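Local atomic coordinates of periplasmic binding protein (Thermotoga lettingae TMO, PDB entry 4RY8), a protein that binds 5-methylthioribose between its two lobes and probably hands it to a membrane transporter, as in related periplasmic sugar-binding proteins. Residues Q116-L119 with L120-Y123; A148-D151 with K152-K155; K155-Q158 with I159-R163. All coordinates share one frame; numbering follows the deposited sequence.

Contact 1 (Q116-L119 with L120-Y123); sequences QDDL and LIGY. With SR1 (5-S-methyl-5-thio-alpha-D-ribofuranose), chain G.
Asp117, the N-cap residue of helix 118-132, reaches forward to Leu120. Its CG stands anti to the backbone N (chi1 -163°), which swings the carboxylate across the first turn. From the backbone outward, CB is 4.2 Å from Leu120 CB, and CG closes to 3.5 Å from that same Leu120 CB. OD1 then accepts the capping bond from Leu120 N at 3.3 Å; the N-H points well at it (159°), although it arrives from above the carboxylate, 58° out of its plane. OD2 passes the leucine branch, 3.9 Å from Leu120 CD2. In the second subunit, Tyr123 hydrogen-bonds to OD1 and Lys127 forms a salt bridge with OD2.

On the ligand side, Ile121 lies beside Asp118, with CD1 of Ile121 3.3 Å from Asp118 OD1, an oxygen that is salt-bridged to Arg153. Gln116 extends beyond CG until its NE2 donates to O2 of the bound methylthioribose at 3.0 Å, while its OE1 is bonded to Thr253. The Asp117 charge, met by a helix N-terminus and a lysine of the neighbouring subunit, is thus likely to be well stabilised, tying the helix cap to the dimer interface.

Contact 2 (A148-D151 with K152-K155); sequences APLD and KRDK. With SR1 (5-S-methyl-5-thio-alpha-D-ribofuranose), chain G.
Arg153 sets off with CG anti to its carbonyl carbon (chi1 -67°) and stays extended as far as NE; this course carries the chain back along the helix past Pro149, one turn earlier. On the way, CG of Arg153 passes 3.3 Å from Pro149 O. The guanidinium then lies with one face against the proline, whose CB is 3.6 Å from Arg153 NH2. Leu150 crosses obliquely, its CD2 3.9 Å from Arg153 NH1.

The edge of the guanidinium serves the sugar through two separate N-H groups. NH1 of Arg153 donates to O3 of the methylthioribose at 2.9 Å (163°), and NH2 of Arg153 donates to its O2 at 3.1 Å (161°). The Met204 carbonyl, bonded to NH1, and Asp118 steady the group from outside the two segments. With an alanine here, sugar O2 and O3 would probably lose these two donors, and Asp118 its counter-charge.

Helix 148-163 is the helical link of the beta-alpha-beta unit formed with strands 137-142 and 167-173, and its first turn faces the ligand pocket, as in other periplasmic binding proteins of this fold. Pro149 CG packs 3.7 Å from O4 of the sugar, and Leu150 CG lies 4.1 Å from its sulfur.

Away from the ligand, the extended Lys152 chain lies along the Ala148 carbonyl and its NZ is salt-bridged to Glu115. On another side of the helix, one water donates to both Asp151 O, at 2.7 Å, and Asp154 OD2, while Asp154 OD1 is bonded to Tyr141 and to Gln158.

Contact 3 (K155-Q158 with I159-R163); sequences KMWQ and IIKWR
Lys161 lays its aliphatic chain over a face of the Trp157 indole, one turn earlier in the helix. The evidence for a CH-pi contact is direct: CE of Lys161 is 3.6 Å from the centroid of the five-membered ring of Trp157 and 20° off the ring normal. CD of Lys161 stands above the rim, 3.7 Å from Trp157 CE2. Apolar packing continues at the six-membered ring, where Ile160 CG2 approaches Trp157 CZ3 to 4.1 Å, the two side chains crossing at about a right angle.

Polar contacts begin at the lysine tip. A bend at chi3 (-80°) turns the chain toward Gln158, and NZ of Lys161 donates to Gln158 OE1 at 2.8 Å, tilted 29° from the amide plane. NZ is also salt-bridged to Glu169, whose OE1 accepts from Trp157 NE1 as well, so a single carboxylate oxygen ties the lysine tip and the indole N-H together. NE2 of Gln158 donates to a water at 2.8 Å.

Residues 155-163 form the later turns of helix 148-163, with Met156 and Ile160 packed on helix 118-132, and Glu169 comes from strand 167-173 of the same beta-alpha-beta unit, which strand 137-142 begins.

Main-chain bonds follow the alpha-helical pattern, for example Lys161 N to Trp157 O at 3.0 Å. Ile159 N is shared between Lys155 O, at 3.3 Å, and a weaker bond to Met156 O.

At the dimer interface, Trp162 makes a cation-pi contact with Lys155 of the second subunit, and Ile159 packs on the Ile159 of that subunit.

How the contacts relate
Contact 1 is almost wholly buried, whereas contacts 2 and 3 are partly buried and occupy successive turns of helix 148-163. Contact 1 opens the neighbouring helix 118-132, which packs against it: the Asp118-Arg153 salt bridge joins contacts 1 and 2, while Met156 and Ile160 of contact 3 rest against Gly122 and Tyr123. Chemistry changes with distance from the sugar. Gln116 and Arg153, of contacts 1 and 2, present an amide and a guanidinium to its hydroxyls; contact 3, with the Met156 side chain about 14 Å away, relies on CH-pi and aliphatic packing, its lysine amine bonded to an amide and a carboxylate. All three reach the second subunit, contact 1 through Asp117, Tyr123 and leucine packing, contacts 2 and 3 partly through cation-pi pairing.

Contact 1 (Q116-L119 with L120-Y123)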
loop_
_atom_site.group_PDB
_atom_site.type_symbol
_atom_site.label_atom_id
_atom_site.label_comp_id
_atom_site.label_asym_id
_atom_site.label_seq_id
_atom_site.Cartn_x
_atom_site.Cartn_y
_atom_site.Cartn_z
ATOM N N GLN C 116 -9.684 7.428 3.607
ATOM C CA GLN C 116 -8.824 7.691 2.460
ATOM C C GLN C 116 -7.776 6.625 2.214
ATOM O O GLN C 116 -6.717 6.913 1.614
ATOM C CB GLN C 116 -8.144 9.004 2.663
ATOM C CG GLN C 116 -9.118 10.130 2.834
ATOM C CD GLN C 116 -8.456 11.387 3.287
ATOM O OE1 GLN C 116 -8.182 12.276 2.497
ATOM N NE2 GLN C 116 -8.190 11.475 4.559
ATOM N N ASP C 117 -8.102 5.395 2.626
ATOM C CA ASP C 117 -7.191 4.253 2.568
ATOM C C ASP C 117 -5.968 4.691 3.329
ATOM O O ASP C 117 -4.887 4.838 2.778
ATOM C CB ASP C 117 -6.866 3.770 1.143
ATOM C CG ASP C 117 -6.277 2.387 1.124
ATOM O OD1 ASP C 117 -5.791 1.898 2.180
ATOM O OD2 ASP C 117 -6.323 1.732 0.079
ATOM N N ASP C 118 -6.127 4.887 4.630
ATOM C CA ASP C 118 -5.000 5.430 5.426
ATOM C C ASP C 118 -3.751 4.537 5.597
ATOM O O ASP C 118 -2.618 5.046 5.794
ATOM C CB ASP C 118 -5.485 5.947 6.756
ATOM C CG ASP C 118 -6.315 7.188 6.603
ATOM O OD1 ASP C 118 -5.818 8.207 6.031
ATOM O OD2 ASP C 118 -7.491 7.103 6.969
ATOM N N LEU C 119 -3.969 3.232 5.544
ATOM C CA LEU C 119 -2.871 2.297 5.530
ATOM C C LEU C 119 -2.068 2.497 4.236
ATOM O O LEU C 119 -0.861 2.585 4.249
ATOM C CB LEU C 119 -3.398 0.894 5.653
ATOM C CG LEU C 119 -3.998 0.562 7.019
ATOM C CD1 LEU C 119 -4.563 -0.836 7.057
ATOM C CD2 LEU C 119 -2.957 0.774 8.098
ATOM N N LEU C 120 -2.719 2.604 3.094
ATOM C CA LEU C 120 -1.945 2.903 1.906
ATOM C C LEU C 120 -1.213 4.258 1.957
ATOM O O LEU C 120 -0.053 4.336 1.550
ATOM C CB LEU C 120 -2.828 2.838 0.646
ATOM C CG LEU C 120 -2.092 3.038 -0.677
ATOM C CD1 LEU C 120 -1.038 2.001 -0.987
ATOM C CD2 LEU C 120 -3.109 3.024 -1.815
ATOM N N ILE C 121 -1.884 5.304 2.454
ATOM C CA ILE C 121 -1.312 6.637 2.581
ATOM C C ILE C 121 -0.040 6.552 3.417
ATOM O O ILE C 121 0.967 7.091 3.048
ATOM C CB ILE C 121 -2.253 7.675 3.276
ATOM C CG1 ILE C 121 -3.477 8.067 2.445
ATOM C CG2 ILE C 121 -1.469 8.949 3.606
ATOM C CD1 ILE C 121 -4.421 9.005 3.200
ATOM N N GLY C 122 -0.130 5.916 4.590
ATOM C CA GLY C 122 1.029 5.825 5.487
ATOM C C GLY C 122 2.225 5.071 4.908
ATOM O O GLY C 122 3.367 5.458 5.123
ATOM N N TYR C 123 1.931 4.050 4.111
ATOM C CA TYR C 123 2.897 3.283 3.393
ATOM C C TYR C 123 3.462 4.117 2.234
ATOM O O TYR C 123 4.660 4.224 2.060
ATOM C CB TYR C 123 2.277 2.013 2.794
ATOM C CG TYR C 123 3.338 1.276 2.042
ATOM C CD1 TYR C 123 4.428 0.772 2.730
ATOM C CD2 TYR C 123 3.361 1.217 0.628
ATOM C CE1 TYR C 123 5.460 0.158 2.072
ATOM C CE2 TYR C 123 4.405 0.577 -0.039
ATOM C CZ TYR C 123 5.458 0.046 0.711
ATOM O OH TYR C 123 6.552 -0.586 0.138
HETATM C CS SR1 G . -6.525 15.342 13.251
HETATM S S SR1 G . -6.830 13.998 12.127
HETATM C C5 SR1 G . -6.241 14.891 10.667
HETATM C C4 SR1 G . -6.349 14.031 9.410
HETATM O O4 SR1 G . -7.687 13.671 9.297
HETATM C C1 SR1 G . -8.144 13.756 7.932
HETATM O O1 SR1 G . -8.484 12.472 7.531
HETATM C C2 SR1 G . -7.028 14.306 7.058
HETATM O O2 SR1 G . -6.455 13.414 6.063
HETATM C C3 SR1 G . -6.004 14.721 8.096
HETATM O O3 SR1 G . -4.693 14.373 7.673
#

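Contact 2 (A148-D151 with K152-K155)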
loop_
_atom_site.group_PDB
_atom_site.type_symbol
_atom_site.label_atom_id
_atom_site.label_comp_id
_atom_site.label_asym_id
_atom_site.label_seq_id
_atom_site.Cartn_x
_atom_site.Cartn_y
_atom_site.Cartn_z
ATOM N N ALA C 148 -8.064 8.156 14.361
ATOM C CA ALA C 148 -8.138 6.999 13.440
ATOM C C ALA C 148 -7.155 7.068 12.281
ATOM O O ALA C 148 -6.334 6.187 12.082
ATOM C CB ALA C 148 -9.550 6.854 12.889
ATOM N N PRO C 149 -7.252 8.114 11.489
ATOM C CA PRO C 149 -6.352 8.128 10.351
ATOM C C PRO C 149 -4.875 8.233 10.783
ATOM O O PRO C 149 -4.013 7.564 10.207
ATOM C CB PRO C 149 -6.796 9.369 9.572
ATOM C CG PRO C 149 -7.504 10.201 10.574
ATOM C CD PRO C 149 -8.226 9.217 11.426
ATOM N N LEU C 150 -4.592 9.008 11.826
ATOM C CA LEU C 150 -3.202 9.173 12.249
ATOM C C LEU C 150 -2.620 7.876 12.730
ATOM O O LEU C 150 -1.434 7.631 12.454
ATOM C CB LEU C 150 -3.042 10.223 13.328
ATOM C CG LEU C 150 -3.604 11.570 12.885
ATOM C CD1 LEU C 150 -3.290 12.645 13.900
ATOM C CD2 LEU C 150 -3.019 11.939 11.525
ATOM N N ASP C 151 -3.436 7.094 13.469
ATOM C CA ASP C 151 -3.031 5.803 14.021
ATOM C C ASP C 151 -2.803 4.744 12.925
ATOM O O ASP C 151 -1.863 3.990 12.979
ATOM C CB ASP C 151 -4.098 5.206 14.952
ATOM C CG ASP C 151 -4.220 5.900 16.312
ATOM O OD1 ASP C 151 -3.338 6.601 16.781
ATOM O OD2 ASP C 151 -5.279 5.734 16.912
ATOM N N LYS C 152 -3.703 4.677 11.947
ATOM C CA LYS C 152 -3.489 3.873 10.745
ATOM C C LYS C 152 -2.159 4.270 10.040
ATOM O O LYS C 152 -1.299 3.419 9.741
ATOM C CB LYS C 152 -4.647 4.066 9.792
ATOM C CG LYS C 152 -5.938 3.466 10.254
ATOM C CD LYS C 152 -7.124 3.954 9.419
ATOM C CE LYS C 152 -8.446 3.621 10.132
ATOM N NZ LYS C 152 -9.680 4.064 9.388
ATOM N N ARG C 153 -1.979 5.548 9.768
ATOM C CA ARG C 153 -0.718 5.971 9.145
ATOM C C ARG C 153 0.458 5.621 10.035
ATOM O O ARG C 153 1.498 5.196 9.538
ATOM C CB ARG C 153 -0.714 7.432 8.894
ATOM C CG ARG C 153 -1.745 7.763 7.839
ATOM C CD ARG C 153 -2.111 9.233 7.775
ATOM N NE ARG C 153 -3.411 9.421 7.108
ATOM C CZ ARG C 153 -4.118 10.551 7.095
ATOM N NH1 ARG C 153 -3.645 11.640 7.685
ATOM N NH2 ARG C 153 -5.326 10.591 6.496
ATOM N N ASP C 154 0.296 5.771 11.352
ATOM C CA ASP C 154 1.438 5.473 12.243
ATOM C C ASP C 154 1.990 4.033 12.069
ATOM O O ASP C 154 3.215 3.816 12.001
ATOM C CB ASP C 154 1.062 5.758 13.679
ATOM C CG ASP C 154 2.171 5.428 14.637
ATOM O OD1 ASP C 154 3.183 6.143 14.732
ATOM O OD2 ASP C 154 2.029 4.380 15.219
ATOM N N LYS C 155 1.088 3.053 11.951
ATOM C CA LYS C 155 1.467 1.645 11.808
ATOM C C LYS C 155 2.372 1.406 10.635
ATOM O O LYS C 155 3.280 0.570 10.652
ATOM C CB LYS C 155 0.224 0.770 11.708
ATOM C CG LYS C 155 -0.615 0.654 12.976
ATOM C CD LYS C 155 0.140 -0.079 14.067
ATOM C CE LYS C 155 -0.786 -0.589 15.155
ATOM N NZ LYS C 155 -0.036 -1.284 16.238
HETATM C CS SR1 G . -6.525 15.342 13.251
HETATM S S SR1 G . -6.830 13.998 12.127
HETATM C C5 SR1 G . -6.241 14.891 10.667
HETATM C C4 SR1 G . -6.349 14.031 9.410
HETATM O O4 SR1 G . -7.687 13.671 9.297
HETATM C C1 SR1 G . -8.144 13.756 7.932
HETATM O O1 SR1 G . -8.484 12.472 7.531
HETATM C C2 SR1 G . -7.028 14.306 7.058
HETATM O O2 SR1 G . -6.455 13.414 6.063
HETATM C C3 SR1 G . -6.004 14.721 8.096
HETATM O O3 SR1 G . -4.693 14.373 7.673
HETATM O O HOH W 1 -0.677 3.357 15.334
#

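Contact 3 (K155-Q158 with I159-R163)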
loop_
_atom_site.group_PDB
_atom_site.type_symbol
_atom_site.label_atom_id
_atom_site.label_comp_id
_atom_site.label_asym_id
_atom_site.label_seq_id
_atom_site.Cartn_x
_atom_site.Cartn_y
_atom_site.Cartn_z
ATOM N N LYS C 155 1.088 3.053 11.951
ATOM C CA LYS C 155 1.467 1.645 11.808
ATOM C C LYS C 155 2.372 1.406 10.635
ATOM O O LYS C 155 3.280 0.570 10.652
ATOM C CB LYS C 155 0.224 0.770 11.708
ATOM C CG LYS C 155 -0.615 0.654 12.976
ATOM C CD LYS C 155 0.140 -0.079 14.067
ATOM C CE LYS C 155 -0.786 -0.589 15.155
ATOM N NZ LYS C 155 -0.036 -1.284 16.238
ATOM N N MET C 156 2.105 2.142 9.551
ATOM C CA MET C 156 2.868 1.981 8.351
ATOM C C MET C 156 4.225 2.626 8.491
ATOM O O MET C 156 5.193 2.072 7.970
ATOM C CB MET C 156 2.067 2.508 7.152
ATOM C CG MET C 156 0.916 1.588 6.734
ATOM S SD MET C 156 1.264 -0.187 6.500
ATOM C CE MET C 156 0.084 -0.577 5.217
ATOM N N TRP C 157 4.336 3.717 9.267
ATOM C CA TRP C 157 5.645 4.264 9.612
ATOM C C TRP C 157 6.502 3.253 10.371
ATOM O O TRP C 157 7.688 3.075 10.077
ATOM C CB TRP C 157 5.496 5.574 10.374
ATOM C CG TRP C 157 6.725 6.169 11.080
ATOM C CD1 TRP C 157 6.825 6.489 12.418
ATOM C CD2 TRP C 157 7.966 6.561 10.481
ATOM N NE1 TRP C 157 8.063 7.068 12.679
ATOM C CE2 TRP C 157 8.777 7.107 11.498
ATOM C CE3 TRP C 157 8.479 6.493 9.169
ATOM C CZ2 TRP C 157 10.072 7.566 11.250
ATOM C CZ3 TRP C 157 9.781 6.974 8.931
ATOM C CH2 TRP C 157 10.545 7.509 9.945
ATOM N N GLN C 158 5.923 2.592 11.356
ATOM C CA GLN C 158 6.663 1.586 12.079
ATOM C C GLN C 158 7.209 0.480 11.138
ATOM O O GLN C 158 8.316 -0.005 11.345
ATOM C CB GLN C 158 5.768 0.985 13.164
ATOM C CG GLN C 158 5.058 1.997 14.042
ATOM C CD GLN C 158 6.010 3.011 14.720
ATOM O OE1 GLN C 158 7.153 2.707 14.983
ATOM N NE2 GLN C 158 5.535 4.233 14.942
ATOM N N ILE C 159 6.454 0.117 10.074
ATOM C CA ILE C 159 6.867 -0.951 9.180
ATOM C C ILE C 159 7.996 -0.473 8.275
ATOM O O ILE C 159 8.930 -1.240 7.987
ATOM C CB ILE C 159 5.642 -1.514 8.382
ATOM C CG1 ILE C 159 5.173 -2.841 8.983
ATOM C CG2 ILE C 159 5.984 -1.846 6.962
ATOM C CD1 ILE C 159 4.767 -2.780 10.434
ATOM N N ILE C 160 7.915 0.762 7.822
ATOM C CA ILE C 160 9.035 1.355 7.094
ATOM C C ILE C 160 10.289 1.368 7.949
ATOM O O ILE C 160 11.373 1.081 7.447
ATOM C CB ILE C 160 8.763 2.773 6.593
ATOM C CG1 ILE C 160 8.277 2.715 5.147
ATOM C CG2 ILE C 160 10.030 3.625 6.621
ATOM C CD1 ILE C 160 7.079 1.822 4.985
ATOM N N LYS C 161 10.154 1.678 9.233
ATOM C CA LYS C 161 11.381 1.628 10.070
ATOM C C LYS C 161 11.978 0.221 10.184
ATOM O O LYS C 161 13.214 0.042 10.274
ATOM C CB LYS C 161 11.142 2.234 11.446
ATOM C CG LYS C 161 10.924 3.742 11.387
ATOM C CD LYS C 161 10.813 4.259 12.818
ATOM C CE LYS C 161 9.427 3.999 13.371
ATOM N NZ LYS C 161 9.327 4.391 14.814
ATOM N N TRP C 162 11.105 -0.776 10.167
ATOM C CA TRP C 162 11.514 -2.167 10.198
ATOM C C TRP C 162 12.227 -2.601 8.884
ATOM O O TRP C 162 13.275 -3.238 8.910
ATOM C CB TRP C 162 10.291 -3.059 10.497
ATOM C CG TRP C 162 10.589 -4.452 10.272
ATOM C CD1 TRP C 162 11.196 -5.326 11.139
ATOM C CD2 TRP C 162 10.303 -5.184 9.091
ATOM N NE1 TRP C 162 11.322 -6.552 10.550
ATOM C CE2 TRP C 162 10.779 -6.494 9.287
ATOM C CE3 TRP C 162 9.693 -4.849 7.870
ATOM C CZ2 TRP C 162 10.664 -7.481 8.311
ATOM C CZ3 TRP C 162 9.569 -5.817 6.916
ATOM C CH2 TRP C 162 10.053 -7.122 7.127
ATOM N N ARG C 163 11.650 -2.260 7.732
ATOM C CA ARG C 163 12.197 -2.708 6.439
ATOM C C ARG C 163 13.467 -1.979 6.102
ATOM O O ARG C 163 14.385 -2.556 5.553
ATOM C CB ARG C 163 11.134 -2.505 5.348
ATOM C CG ARG C 163 11.634 -2.406 3.906
ATOM C CD ARG C 163 12.089 -3.739 3.365
ATOM N NE ARG C 163 12.640 -3.683 1.985
ATOM C CZ ARG C 163 13.908 -3.445 1.667
ATOM N NH1 ARG C 163 14.814 -3.186 2.599
ATOM N NH2 ARG C 163 14.282 -3.494 0.392
HETATM O O HOH W 2 7.071 6.004 16.551
#